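Local atomic coordinates of enoyl-CoA hydratase/isomerase (Shewanella pealeana, PDB entry 4KPK), a protein that probably acts as an enoyl-CoA hydratase or isomerase of the crotonase family, acting on acyl groups carried as coenzyme A thioesters. Residues A[77-82]-A[132-137]; A[43-48]-A[81-86]; A[160-165]-A[218-223]; A[89-94]-A[140-145]. All coordinates share one frame; numbering follows the deposited sequence.

Interaction 1: A[77-82]-A[132-137]; sequences HFKRNE and KFPKPT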
loop_
_atom_site.group_PDB
_atom_site.type_symbol
_atom_site.label_atom_id
_atom_site.label_comp_id
_atom_site.label_asym_id
_atom_site.label_seq_id
_atom_site.Cartn_x
_atom_site.Cartn_y
_atom_site.Cartn_z
ATOM N N HIS A 77 -28.220 -15.711 1.550
ATOM C CA HIS A 77 -29.541 -15.168 1.828
ATOM C C HIS A 77 -29.672 -13.655 1.561
ATOM O O HIS A 77 -30.581 -13.214 0.858
ATOM C CB HIS A 77 -29.918 -15.485 3.245
ATOM C CG HIS A 77 -31.218 -14.913 3.659
ATOM N ND1 HIS A 77 -32.416 -15.397 3.188
ATOM C CD2 HIS A 77 -31.516 -13.907 4.518
ATOM C CE1 HIS A 77 -33.403 -14.707 3.729
ATOM N NE2 HIS A 77 -32.882 -13.785 4.521
ATOM N N PHE A 78 -28.743 -12.858 2.052
ATOM C CA PHE A 78 -28.894 -11.402 1.948
ATOM C C PHE A 78 -28.453 -10.837 0.579
ATOM O O PHE A 78 -28.926 -9.789 0.132
ATOM C CB PHE A 78 -28.183 -10.699 3.117
ATOM C CG PHE A 78 -28.936 -10.777 4.447
ATOM C CD1 PHE A 78 -30.267 -10.364 4.546
ATOM C CD2 PHE A 78 -28.301 -11.214 5.623
ATOM C CE1 PHE A 78 -30.954 -10.426 5.746
ATOM C CE2 PHE A 78 -28.985 -11.241 6.847
ATOM C CZ PHE A 78 -30.313 -10.862 6.907
ATOM N N LYS A 79 -27.557 -11.527 -0.101
ATOM C CA LYS A 79 -27.207 -11.130 -1.425
ATOM C C LYS A 79 -28.454 -11.155 -2.328
ATOM O O LYS A 79 -28.656 -10.234 -3.070
ATOM C CB LYS A 79 -26.131 -12.025 -2.003
ATOM C CG LYS A 79 -25.788 -11.577 -3.405
ATOM C CD LYS A 79 -24.668 -12.382 -4.033
ATOM C CE LYS A 79 -24.601 -12.013 -5.514
ATOM N NZ LYS A 79 -23.312 -12.394 -6.133
ATOM N N ARG A 80 -29.264 -12.214 -2.244
ATOM C CA ARG A 80 -30.524 -12.358 -3.016
ATOM C C ARG A 80 -31.547 -11.250 -2.709
ATOM O O ARG A 80 -32.193 -10.695 -3.615
ATOM C CB ARG A 80 -31.205 -13.696 -2.685
ATOM C CG ARG A 80 -30.434 -14.956 -3.047
ATOM C CD ARG A 80 -31.295 -16.214 -2.863
ATOM N NE ARG A 80 -31.857 -16.380 -1.501
ATOM C CZ ARG A 80 -31.502 -17.305 -0.589
ATOM N NH1 ARG A 80 -30.549 -18.204 -0.834
ATOM N NH2 ARG A 80 -32.107 -17.327 0.599
ATOM N N ASN A 81 -31.666 -10.962 -1.407
ATOM C CA ASN A 81 -32.673 -10.096 -0.837
ATOM C C ASN A 81 -32.619 -8.674 -1.351
ATOM O O ASN A 81 -31.613 -8.000 -1.209
ATOM C CB ASN A 81 -32.505 -10.093 0.668
ATOM C CG ASN A 81 -33.755 -9.701 1.376
ATOM O OD1 ASN A 81 -34.244 -8.588 1.229
ATOM N ND2 ASN A 81 -34.274 -10.592 2.157
ATOM N N GLU A 82 -33.725 -8.226 -1.939
ATOM C CA GLU A 82 -33.868 -6.866 -2.474
ATOM C C GLU A 82 -34.065 -5.772 -1.403
ATOM O O GLU A 82 -33.771 -4.601 -1.654
ATOM C CB GLU A 82 -35.076 -6.821 -3.414
ATOM C CG GLU A 82 -35.037 -7.845 -4.534
ATOM C CD GLU A 82 -35.324 -7.195 -5.870
ATOM O OE1 GLU A 82 -34.382 -7.102 -6.680
ATOM O OE2 GLU A 82 -36.470 -6.736 -6.087
ATOM N N LYS A 132 -16.599 -9.904 -1.978
ATOM C CA LYS A 132 -17.253 -9.562 -3.264
ATOM C C LYS A 132 -18.715 -9.185 -3.038
ATOM O O LYS A 132 -19.374 -8.763 -3.948
ATOM C CB LYS A 132 -17.174 -10.772 -4.248
ATOM C CG LYS A 132 -16.054 -10.785 -5.273
ATOM C CD LYS A 132 -14.768 -10.328 -4.691
ATOM C CE LYS A 132 -13.554 -10.680 -5.539
ATOM N NZ LYS A 132 -12.396 -10.917 -4.578
ATOM N N PHE A 133 -19.217 -9.246 -1.803
ATOM C CA PHE A 133 -20.633 -8.951 -1.543
ATOM C C PHE A 133 -20.990 -7.619 -2.186
ATOM O O PHE A 133 -20.263 -6.660 -1.973
ATOM C CB PHE A 133 -20.875 -8.879 -0.032
ATOM C CG PHE A 133 -22.304 -9.075 0.377
ATOM C CD1 PHE A 133 -22.849 -10.352 0.431
ATOM C CD2 PHE A 133 -23.084 -7.993 0.769
ATOM C CE1 PHE A 133 -24.143 -10.552 0.836
ATOM C CE2 PHE A 133 -24.411 -8.167 1.167
ATOM C CZ PHE A 133 -24.955 -9.448 1.183
ATOM N N PRO A 134 -22.056 -7.566 -3.041
ATOM C CA PRO A 134 -22.274 -6.401 -3.919
ATOM C C PRO A 134 -22.997 -5.249 -3.237
ATOM O O PRO A 134 -23.703 -4.466 -3.890
ATOM C CB PRO A 134 -23.144 -6.982 -5.082
ATOM C CG PRO A 134 -23.834 -8.141 -4.452
ATOM C CD PRO A 134 -22.815 -8.743 -3.512
ATOM N N LYS A 135 -22.770 -5.120 -1.933
ATOM C CA LYS A 135 -23.440 -4.190 -1.089
ATOM C C LYS A 135 -22.458 -3.827 0.042
ATOM O O LYS A 135 -21.605 -4.642 0.427
ATOM C CB LYS A 135 -24.678 -4.867 -0.491
ATOM C CG LYS A 135 -25.769 -5.218 -1.487
ATOM C CD LYS A 135 -26.794 -6.201 -0.940
ATOM C CE LYS A 135 -27.932 -6.370 -1.942
ATOM N NZ LYS A 135 -28.838 -7.483 -1.550
ATOM N N PRO A 136 -22.536 -2.582 0.538
ATOM C CA PRO A 136 -21.602 -2.180 1.580
ATOM C C PRO A 136 -21.758 -3.040 2.789
ATOM O O PRO A 136 -22.876 -3.353 3.166
ATOM C CB PRO A 136 -22.018 -0.732 1.912
ATOM C CG PRO A 136 -23.403 -0.587 1.415
ATOM C CD PRO A 136 -23.554 -1.552 0.279
ATOM N N THR A 137 -20.621 -3.470 3.332
ATOM C CA THR A 137 -20.530 -4.257 4.554
ATOM C C THR A 137 -19.798 -3.432 5.640
ATOM O O THR A 137 -18.825 -2.800 5.359
ATOM C CB THR A 137 -19.781 -5.552 4.299
ATOM O OG1 THR A 137 -18.480 -5.256 3.737
ATOM C CG2 THR A 137 -20.545 -6.407 3.292
#

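Interaction 2: A[43-48]-A[81-86]; sequences CTLNGG and NEQCQI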
loop_
_atom_site.group_PDB
_atom_site.type_symbol
_atom_site.label_atom_id
_atom_site.label_comp_id
_atom_site.label_asym_id
_atom_site.label_seq_id
_atom_site.Cartn_x
_atom_site.Cartn_y
_atom_site.Cartn_z
ATOM N N CYS A 43 -29.791 -13.582 12.569
ATOM C CA CYS A 43 -29.849 -12.696 11.449
ATOM C C CYS A 43 -31.155 -11.985 11.473
ATOM O O CYS A 43 -32.173 -12.579 11.813
ATOM C CB CYS A 43 -29.606 -13.477 10.130
ATOM S SG CYS A 43 -30.701 -14.855 9.832
ATOM N N THR A 44 -31.124 -10.685 11.172
ATOM C CA THR A 44 -32.324 -9.843 11.174
ATOM C C THR A 44 -32.279 -8.881 10.023
ATOM O O THR A 44 -31.206 -8.601 9.462
ATOM C CB THR A 44 -32.470 -9.023 12.511
ATOM O OG1 THR A 44 -31.339 -8.157 12.660
ATOM C CG2 THR A 44 -32.527 -9.947 13.648
ATOM N N LEU A 45 -33.442 -8.344 9.676
ATOM C CA LEU A 45 -33.550 -7.433 8.556
ATOM C C LEU A 45 -34.573 -6.351 8.846
ATOM O O LEU A 45 -35.718 -6.641 9.088
ATOM C CB LEU A 45 -33.941 -8.221 7.302
ATOM C CG LEU A 45 -34.045 -7.435 6.006
ATOM C CD1 LEU A 45 -32.711 -6.841 5.602
ATOM C CD2 LEU A 45 -34.531 -8.396 4.920
ATOM N N ASN A 46 -34.152 -5.098 8.874
ATOM C CA ASN A 46 -35.050 -3.994 9.182
ATOM C C ASN A 46 -34.526 -2.781 8.465
ATOM O O ASN A 46 -33.349 -2.413 8.616
ATOM C CB ASN A 46 -35.119 -3.642 10.689
ATOM C CG ASN A 46 -34.902 -4.838 11.612
ATOM O OD1 ASN A 46 -35.810 -5.645 11.827
ATOM N ND2 ASN A 46 -33.712 -4.926 12.217
ATOM N N GLY A 47 -35.409 -2.146 7.717
ATOM C CA GLY A 47 -35.185 -0.795 7.230
ATOM C C GLY A 47 -33.936 -0.585 6.378
ATOM O O GLY A 47 -33.300 0.470 6.471
ATOM N N GLY A 48 -33.592 -1.581 5.563
ATOM C CA GLY A 48 -32.457 -1.500 4.652
ATOM C C GLY A 48 -31.244 -2.283 5.095
ATOM O O GLY A 48 -30.385 -2.623 4.287
ATOM N N ASN A 81 -31.666 -10.962 -1.407
ATOM C CA ASN A 81 -32.673 -10.096 -0.837
ATOM C C ASN A 81 -32.619 -8.674 -1.351
ATOM O O ASN A 81 -31.613 -8.000 -1.209
ATOM C CB ASN A 81 -32.505 -10.093 0.668
ATOM C CG ASN A 81 -33.755 -9.701 1.376
ATOM O OD1 ASN A 81 -34.244 -8.588 1.229
ATOM N ND2 ASN A 81 -34.274 -10.592 2.157
ATOM N N GLU A 82 -33.725 -8.226 -1.939
ATOM C CA GLU A 82 -33.868 -6.866 -2.474
ATOM C C GLU A 82 -34.065 -5.772 -1.403
ATOM O O GLU A 82 -33.771 -4.601 -1.654
ATOM C CB GLU A 82 -35.076 -6.821 -3.414
ATOM C CG GLU A 82 -35.037 -7.845 -4.534
ATOM C CD GLU A 82 -35.324 -7.195 -5.870
ATOM O OE1 GLU A 82 -34.382 -7.102 -6.680
ATOM O OE2 GLU A 82 -36.470 -6.736 -6.087
ATOM N N GLN A 83 -34.607 -6.148 -0.245
ATOM C CA GLN A 83 -34.747 -5.252 0.933
ATOM C C GLN A 83 -33.425 -5.004 1.753
ATOM O O GLN A 83 -33.388 -4.215 2.710
ATOM C CB GLN A 83 -35.830 -5.838 1.840
ATOM C CG GLN A 83 -36.571 -4.821 2.702
ATOM C CD GLN A 83 -37.336 -5.477 3.853
ATOM O OE1 GLN A 83 -38.187 -6.338 3.615
ATOM N NE2 GLN A 83 -37.032 -5.079 5.104
ATOM N N CYS A 84 -32.348 -5.701 1.381
ATOM C CA CYS A 84 -31.032 -5.535 2.013
ATOM C C CYS A 84 -30.219 -4.565 1.180
ATOM O O CYS A 84 -29.808 -4.896 0.038
ATOM C CB CYS A 84 -30.298 -6.887 2.132
ATOM S SG CYS A 84 -28.580 -6.712 2.678
ATOM N N GLN A 85 -30.013 -3.358 1.711
ATOM C CA GLN A 85 -29.090 -2.394 1.072
ATOM C C GLN A 85 -27.687 -2.471 1.674
ATOM O O GLN A 85 -26.730 -2.140 1.022
ATOM C CB GLN A 85 -29.565 -0.940 1.236
ATOM C CG GLN A 85 -30.671 -0.474 0.287
ATOM C CD GLN A 85 -32.075 -0.409 0.924
ATOM O OE1 GLN A 85 -32.411 0.520 1.713
ATOM N NE2 GLN A 85 -32.920 -1.376 0.553
ATOM N N ILE A 86 -27.592 -2.817 2.954
ATOM C CA ILE A 86 -26.367 -2.821 3.697
ATOM C C ILE A 86 -26.387 -4.121 4.482
ATOM O O ILE A 86 -27.460 -4.578 4.841
ATOM C CB ILE A 86 -26.378 -1.638 4.716
ATOM C CG1 ILE A 86 -26.031 -0.320 4.019
ATOM C CG2 ILE A 86 -25.450 -1.857 5.896
ATOM C CD1 ILE A 86 -26.418 0.871 4.881
#

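Interaction 3: A[160-165]-A[218-223]; sequences IANERA and INDDLD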
loop_
_atom_site.group_PDB
_atom_site.type_symbol
_atom_site.label_atom_id
_atom_site.label_comp_id
_atom_site.label_asym_id
_atom_site.label_seq_id
_atom_site.Cartn_x
_atom_site.Cartn_y
_atom_site.Cartn_z
ATOM N N ILE A 160 -15.078 -1.130 12.583
ATOM C CA ILE A 160 -14.987 -0.302 13.805
ATOM C C ILE A 160 -14.784 -1.260 14.944
ATOM O O ILE A 160 -15.430 -2.315 14.977
ATOM C CB ILE A 160 -16.300 0.458 14.009
ATOM C CG1 ILE A 160 -16.654 1.127 12.704
ATOM C CG2 ILE A 160 -16.172 1.504 15.122
ATOM C CD1 ILE A 160 -18.052 1.643 12.639
ATOM N N ALA A 161 -13.815 -0.988 15.779
ATOM C CA ALA A 161 -13.552 -1.836 16.944
ATOM C C ALA A 161 -13.629 -0.995 18.263
ATOM O O ALA A 161 -13.538 0.215 18.175
ATOM C CB ALA A 161 -12.208 -2.496 16.832
ATOM N N ASN A 162 -13.829 -1.656 19.423
ATOM C CA ASN A 162 -13.746 -0.974 20.745
ATOM C C ASN A 162 -12.302 -0.913 21.186
ATOM O O ASN A 162 -11.426 -1.418 20.482
ATOM C CB ASN A 162 -14.653 -1.604 21.816
ATOM C CG ASN A 162 -14.219 -2.991 22.262
ATOM O OD1 ASN A 162 -13.189 -3.541 21.865
ATOM N ND2 ASN A 162 -15.042 -3.575 23.106
ATOM N N GLU A 163 -12.049 -0.262 22.322
ATOM C CA GLU A 163 -10.681 0.040 22.754
ATOM C C GLU A 163 -9.911 -1.186 23.228
ATOM O O GLU A 163 -8.679 -1.235 23.110
ATOM C CB GLU A 163 -10.703 1.135 23.844
ATOM C CG GLU A 163 -10.586 2.551 23.281
ATOM C CD GLU A 163 -11.102 3.605 24.241
ATOM O OE1 GLU A 163 -10.584 3.689 25.374
ATOM O OE2 GLU A 163 -12.011 4.381 23.856
ATOM N N ARG A 164 -10.637 -2.170 23.750
ATOM C CA ARG A 164 -10.050 -3.460 24.182
ATOM C C ARG A 164 -9.792 -4.445 23.028
ATOM O O ARG A 164 -9.264 -5.545 23.296
ATOM C CB ARG A 164 -10.974 -4.190 25.159
ATOM C CG ARG A 164 -10.849 -3.760 26.598
ATOM C CD ARG A 164 -11.853 -4.537 27.446
ATOM N NE ARG A 164 -11.753 -4.204 28.874
ATOM C CZ ARG A 164 -10.779 -4.619 29.689
ATOM N NH1 ARG A 164 -9.783 -5.379 29.232
ATOM N NH2 ARG A 164 -10.794 -4.278 30.977
ATOM N N ALA A 165 -10.180 -4.093 21.781
ATOM C CA ALA A 165 -10.011 -5.064 20.649
ATOM C C ALA A 165 -8.612 -5.612 20.498
ATOM O O ALA A 165 -7.623 -4.921 20.655
ATOM C CB ALA A 165 -10.460 -4.478 19.344
ATOM N N ILE A 218 -12.276 3.695 16.155
ATOM C CA ILE A 218 -12.277 3.091 17.461
ATOM C C ILE A 218 -13.349 3.791 18.307
ATOM O O ILE A 218 -13.347 5.023 18.445
ATOM C CB ILE A 218 -10.923 3.279 18.163
ATOM C CG1 ILE A 218 -9.736 2.609 17.418
ATOM C CG2 ILE A 218 -10.987 2.764 19.595
ATOM C CD1 ILE A 218 -8.378 2.850 18.084
ATOM N N ASN A 219 -14.243 3.010 18.895
ATOM C CA ASN A 219 -15.298 3.557 19.715
ATOM C C ASN A 219 -15.846 2.458 20.582
ATOM O O ASN A 219 -16.259 1.397 20.079
ATOM C CB ASN A 219 -16.402 4.091 18.799
ATOM C CG ASN A 219 -17.343 5.087 19.490
ATOM O OD1 ASN A 219 -17.514 5.091 20.706
ATOM N ND2 ASN A 219 -17.978 5.918 18.684
ATOM N N ASP A 220 -15.847 2.671 21.894
ATOM C CA ASP A 220 -16.564 1.750 22.811
ATOM C C ASP A 220 -18.093 1.628 22.575
ATOM O O ASP A 220 -18.713 0.674 22.996
ATOM C CB ASP A 220 -16.315 2.150 24.264
ATOM C CG ASP A 220 -14.951 1.746 24.750
ATOM O OD1 ASP A 220 -14.307 0.845 24.132
ATOM O OD2 ASP A 220 -14.549 2.333 25.768
ATOM N N ASP A 221 -18.705 2.593 21.913
ATOM C CA ASP A 221 -20.096 2.457 21.608
ATOM C C ASP A 221 -20.151 2.146 20.138
ATOM O O ASP A 221 -20.176 3.050 19.321
ATOM C CB ASP A 221 -20.828 3.746 21.931
ATOM C CG ASP A 221 -22.321 3.591 21.852
ATOM O OD1 ASP A 221 -22.874 2.667 21.149
ATOM O OD2 ASP A 221 -22.971 4.388 22.539
ATOM N N LEU A 222 -20.154 0.852 19.824
ATOM C CA LEU A 222 -20.089 0.367 18.449
ATOM C C LEU A 222 -21.341 0.747 17.631
ATOM O O LEU A 222 -21.212 1.107 16.459
ATOM C CB LEU A 222 -19.828 -1.153 18.450
ATOM C CG LEU A 222 -18.436 -1.493 18.995
ATOM C CD1 LEU A 222 -18.235 -2.969 19.343
ATOM C CD2 LEU A 222 -17.358 -0.954 18.090
ATOM N N ASP A 223 -22.501 0.750 18.290
ATOM C CA ASP A 223 -23.809 1.132 17.689
ATOM C C ASP A 223 -23.865 2.620 17.313
ATOM O O ASP A 223 -24.162 2.961 16.195
ATOM C CB ASP A 223 -24.981 0.777 18.634
ATOM C CG ASP A 223 -25.362 -0.705 18.587
ATOM O OD1 ASP A 223 -24.658 -1.503 17.926
ATOM O OD2 ASP A 223 -26.375 -1.093 19.205
HETATM O O HOH W 1 -17.900 -2.280 23.161
HETATM O O HOH W 2 -13.515 -1.566 25.048
#

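Interaction 4: A[89-94]-A[140-145]; sequences LKANGK and LVQGAA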
loop_
_atom_site.group_PDB
_atom_site.type_symbol
_atom_site.label_atom_id
_atom_site.label_comp_id
_atom_site.label_asym_id
_atom_site.label_seq_id
_atom_site.Cartn_x
_atom_site.Cartn_y
_atom_site.Cartn_z
ATOM N N LEU A 89 -22.108 -6.813 10.072
ATOM C CA LEU A 89 -21.625 -7.958 10.862
ATOM C C LEU A 89 -21.217 -7.531 12.276
ATOM O O LEU A 89 -20.435 -6.585 12.431
ATOM C CB LEU A 89 -20.398 -8.634 10.277
ATOM C CG LEU A 89 -20.417 -9.321 8.922
ATOM C CD1 LEU A 89 -20.636 -8.274 7.804
ATOM C CD2 LEU A 89 -19.094 -10.074 8.740
ATOM N N LYS A 90 -21.678 -8.285 13.272
ATOM C CA LYS A 90 -21.503 -7.979 14.716
ATOM C C LYS A 90 -21.424 -9.321 15.411
ATOM O O LYS A 90 -21.669 -10.365 14.779
ATOM C CB LYS A 90 -22.735 -7.374 15.316
ATOM C CG LYS A 90 -23.167 -6.071 14.810
ATOM C CD LYS A 90 -24.688 -5.912 14.926
ATOM C CE LYS A 90 -25.244 -6.306 16.269
ATOM N NZ LYS A 90 -26.547 -5.604 16.519
ATOM N N ALA A 91 -21.225 -9.294 16.707
ATOM C CA ALA A 91 -21.139 -10.513 17.538
ATOM C C ALA A 91 -21.650 -10.213 18.961
ATOM O O ALA A 91 -21.466 -9.092 19.449
ATOM C CB ALA A 91 -19.706 -10.946 17.625
ATOM N N ASN A 92 -22.271 -11.204 19.601
ATOM C CA ASN A 92 -22.694 -11.101 20.971
ATOM C C ASN A 92 -21.569 -11.537 21.885
ATOM O O ASN A 92 -20.653 -12.276 21.480
ATOM C CB ASN A 92 -23.968 -11.903 21.263
ATOM C CG ASN A 92 -25.130 -11.467 20.386
ATOM O OD1 ASN A 92 -25.258 -10.294 20.020
ATOM N ND2 ASN A 92 -25.936 -12.425 19.968
ATOM N N GLY A 93 -21.635 -11.013 23.124
ATOM C CA GLY A 93 -20.670 -11.373 24.195
ATOM C C GLY A 93 -19.534 -10.405 24.212
ATOM O O GLY A 93 -19.570 -9.393 23.512
ATOM N N LYS A 94 -18.513 -10.706 24.996
ATOM C CA LYS A 94 -17.379 -9.803 25.188
ATOM C C LYS A 94 -16.327 -9.848 24.062
ATOM O O LYS A 94 -15.517 -8.943 23.959
ATOM C CB LYS A 94 -16.661 -10.150 26.500
ATOM C CG LYS A 94 -17.583 -10.263 27.688
ATOM C CD LYS A 94 -17.956 -8.898 28.213
ATOM C CE LYS A 94 -16.817 -8.347 29.054
ATOM N NZ LYS A 94 -16.903 -6.864 29.178
ATOM N N LEU A 140 -18.396 -4.594 13.116
ATOM C CA LEU A 140 -18.254 -4.015 14.461
ATOM C C LEU A 140 -17.581 -5.008 15.424
ATOM O O LEU A 140 -18.132 -6.036 15.750
ATOM C CB LEU A 140 -19.623 -3.665 15.014
ATOM C CG LEU A 140 -20.610 -2.839 14.182
ATOM C CD1 LEU A 140 -21.886 -2.551 14.988
ATOM C CD2 LEU A 140 -19.912 -1.561 13.752
ATOM N N VAL A 141 -16.373 -4.717 15.856
ATOM C CA VAL A 141 -15.537 -5.705 16.519
ATOM C C VAL A 141 -15.270 -5.304 17.989
ATOM O O VAL A 141 -14.684 -4.275 18.202
ATOM C CB VAL A 141 -14.166 -5.842 15.829
ATOM C CG1 VAL A 141 -13.308 -6.876 16.536
ATOM C CG2 VAL A 141 -14.307 -6.184 14.338
ATOM N N GLN A 142 -15.797 -6.072 18.941
ATOM C CA GLN A 142 -15.547 -5.903 20.392
ATOM C C GLN A 142 -14.552 -6.982 20.832
ATOM O O GLN A 142 -14.540 -8.116 20.267
ATOM C CB GLN A 142 -16.879 -5.971 21.201
ATOM C CG GLN A 142 -17.431 -7.349 21.583
ATOM C CD GLN A 142 -18.018 -8.181 20.399
ATOM O OE1 GLN A 142 -17.832 -7.868 19.227
ATOM N NE2 GLN A 142 -18.690 -9.268 20.731
ATOM N N GLY A 143 -13.677 -6.629 21.790
ATOM C CA GLY A 143 -12.588 -7.510 22.240
ATOM C C GLY A 143 -11.820 -8.383 21.219
ATOM O O GLY A 143 -11.404 -7.937 20.151
ATOM N N ALA A 144 -11.600 -9.640 21.570
ATOM C CA ALA A 144 -10.735 -10.521 20.769
ATOM C C ALA A 144 -11.368 -10.784 19.428
ATOM O O ALA A 144 -12.564 -10.994 19.335
ATOM C CB ALA A 144 -10.475 -11.833 21.489
ATOM N N ALA A 145 -10.537 -10.709 18.388
ATOM C CA ALA A 145 -10.937 -11.084 17.016
ATOM C C ALA A 145 -9.810 -11.847 16.397
ATOM O O ALA A 145 -9.014 -11.259 15.671
ATOM C CB ALA A 145 -11.228 -9.830 16.212
HETATM O O HOH W 3 -19.782 -6.812 17.596
#

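Interaction 1: A[77-82]-A[132-137]
The Phe-133 ring meets the last turn of helix 65-80 at a slant, with CZ 3.6 Å from Lys-79 N and close to the carbonyl carbon of Phe-78, while the carbonyl O of Lys-135, two residues on, lies in the ring plane at the edge. The Phe-78 ring has His-77 CD2 over one face and packs on Cys-43 and Leu-45 of strand 41-46; from its side chain it is CB that touches Phe-133, 4.0 Å from CZ. In the crotonase-like fold this joins the C-terminal end of one helix to the loop running from helix 113-132 into strand 137-141. Lys-79, with CG anti to its own amide nitrogen (chi1 180°) and the rest of its chain stretched out, crosses the Pro-134 ring at about a right angle; its CE stays 4.1 Å from Pro-134 CG, and its CB packs on Phe-133 CE1. Lys-135 is also extended, and it plants its ammonium where the helix runs out of amide partners. Three backbone carbonyls, and the C-terminal end of the helix, would probably favour the positive charge. Lys-135 NZ gives a hydrogen bond of 2.9 Å to Phe-78 O in that carbonyl's plane, one of 3.1 Å to Lys-79 O from 51° above the plane, and one of 2.8 Å to Asn-81 O, tilted 22°.

Interaction 2: A[43-48]-A[81-86]
Gly-48 turns its carbonyl O to two successive amides of the facing loop, Gln-85 N at 2.7 Å and Ile-86 N at 3.1 Å, each bond bent to about 150° at the hydrogen. The backbone of Gly-48 has a positive phi of 105°, and any CB there would run into Gln-85 OE1 and into the carbonyl O of Gly-47. Gln-85, bent in mid-chain, keeps OE1 3.6 Å from Gly-48 CA; roughly at right angles to it, that CA directs a C-H at Gln-83 O, 3.5 Å away. The two glycines make the tight connection of a beta hairpin, strand 41-46 with strand 49-54, and the segment 81-86 runs from helix 65-80 into strand 86-91, the parallel neighbour of 49-54. Leu-45 points at 81-86 while Asn-46 points away, and it fills the corner between hairpin and loop. Its CG sits anti to the backbone nitrogen (chi1 -177°), bringing CD2 obliquely against the OD1 and ND2 side of the Asn-81 amide, 3.5 Å from ND2, and CD1 onto Cys-84 CB at 4.2 Å. Gln-83 slants across the leucine with NE2 3.9 Å from Leu-45 CG. An alanine here would remove both methyl branches, which would probably open a gap beside Cys-84 and let the amides of Asn-81 and Gln-83 shift. Asn-81 OD1 also takes a weak hydrogen bond from Gln-83 N.

Interaction 3: A[160-165]-A[218-223]
Leu-222, Ile-218 and Asp-220 carry this contact, each meeting a different part of 160-165. Leu-222, in the first turn of helix 222-235, slips CD2 over the peptide joining Ala-161 to Asn-162, 3.7 Å from Ala-161 C, and slides past Ile-160 in the opposite direction. Ile-218 pairs with Ala-161 in a parallel beta bridge, continued by a hydrogen bond of 3.0 Å from Asn-219 N to Ala-161 O. Its CG2 branch, anti to the backbone nitrogen, reaches Glu-163 CG at 3.7 Å, the two chains crossing near a right angle. Asp-220 OD1 takes the Glu-163 N-H almost straight (3.1 Å, 174°), and a water donates to the same oxygen at 2.7 Å while accepting from Arg-164 N. These donors at the start of the type I turn 162-165 may offset the nearness of the Glu-163 carboxylate. An Asx turn at Asn-219 and the N-cap Asp-221 then start the helix. Strand 217-218 is the last of its sheet within this chain, beside 158-161; helix 206-212 packs on Ile-218, Ala-225 and Phe-229 of helix 222-235 lie against Ile-160, and Asn-162 OD1 ties back to Gly-143 N.

Interaction 4: A[89-94]-A[140-145]
Lys-90 and Leu-140, on adjacent parallel strands, lie side by side and point the same way, Lys-90 CG 3.8 Å from Leu-140 CD1. The backbone pairing beneath them is a hydrogen bond from Leu-140 N to Leu-89 O, 2.9 Å long and nearly along the C=O axis. Beyond it the strands part, and a water enters between them, accepting from Ala-91 N at 3.0 Å and lying close to Leu-140 O and to Gln-142 OE1; more acceptors surround it than it has protons. Gln-142 bridges the diverging backbones, pointing toward segment 89-94. Its CG is wedged between backbone nitrogen and carbonyl carbon (chi1 84°), and a bend at chi2 brings the amide against the backbone of 91-94. NE2 donates to Gly-93 O at 2.9 Å: the oxygen lies near the plane of the glutamine amide, but the donor stands 55° out of the glycine carbonyl plane. The same NE2 is 3.1 Å from Ala-91 O, and Gln-142 CG packs on Lys-94 O. A leucine in its place would lose the amide, which would probably leave Gly-93 O without this donor and the 92-94 loop less firmly held. Strand 49-54 flanks 86-91 on its far side, where Gln-51 holds the Lys-90 ammonium; strand 158-161 flanks 137-141, and helix 222-235 covers Leu-140 and Gln-142 through Ala-226 and Leu-222.

Overall arrangement
Interactions 2, 3 and 4 reach the same mixed sheet, and interaction 1 joins the helix end and loop beside it. Interactions 1 and 2 share Asn-81 and Glu-82, have centres about 9 Å apart and touch where Lys-135 CE comes 3.1 Å from Cys-84 O. Interactions 3 and 4 also have centres about 9 Å apart and are linked by adjacent strands, with probable hydrogen bonds between Val-141 N and Ile-160 O (2.7 Å) and between Asn-162 N and Val-141 O (3.0 Å). The two pairs stand apart, centres 21 to 25 Å from one another. In crotonase relatives the loops following the strands of interaction 4 supply the oxyanion-hole amides, probably so here too.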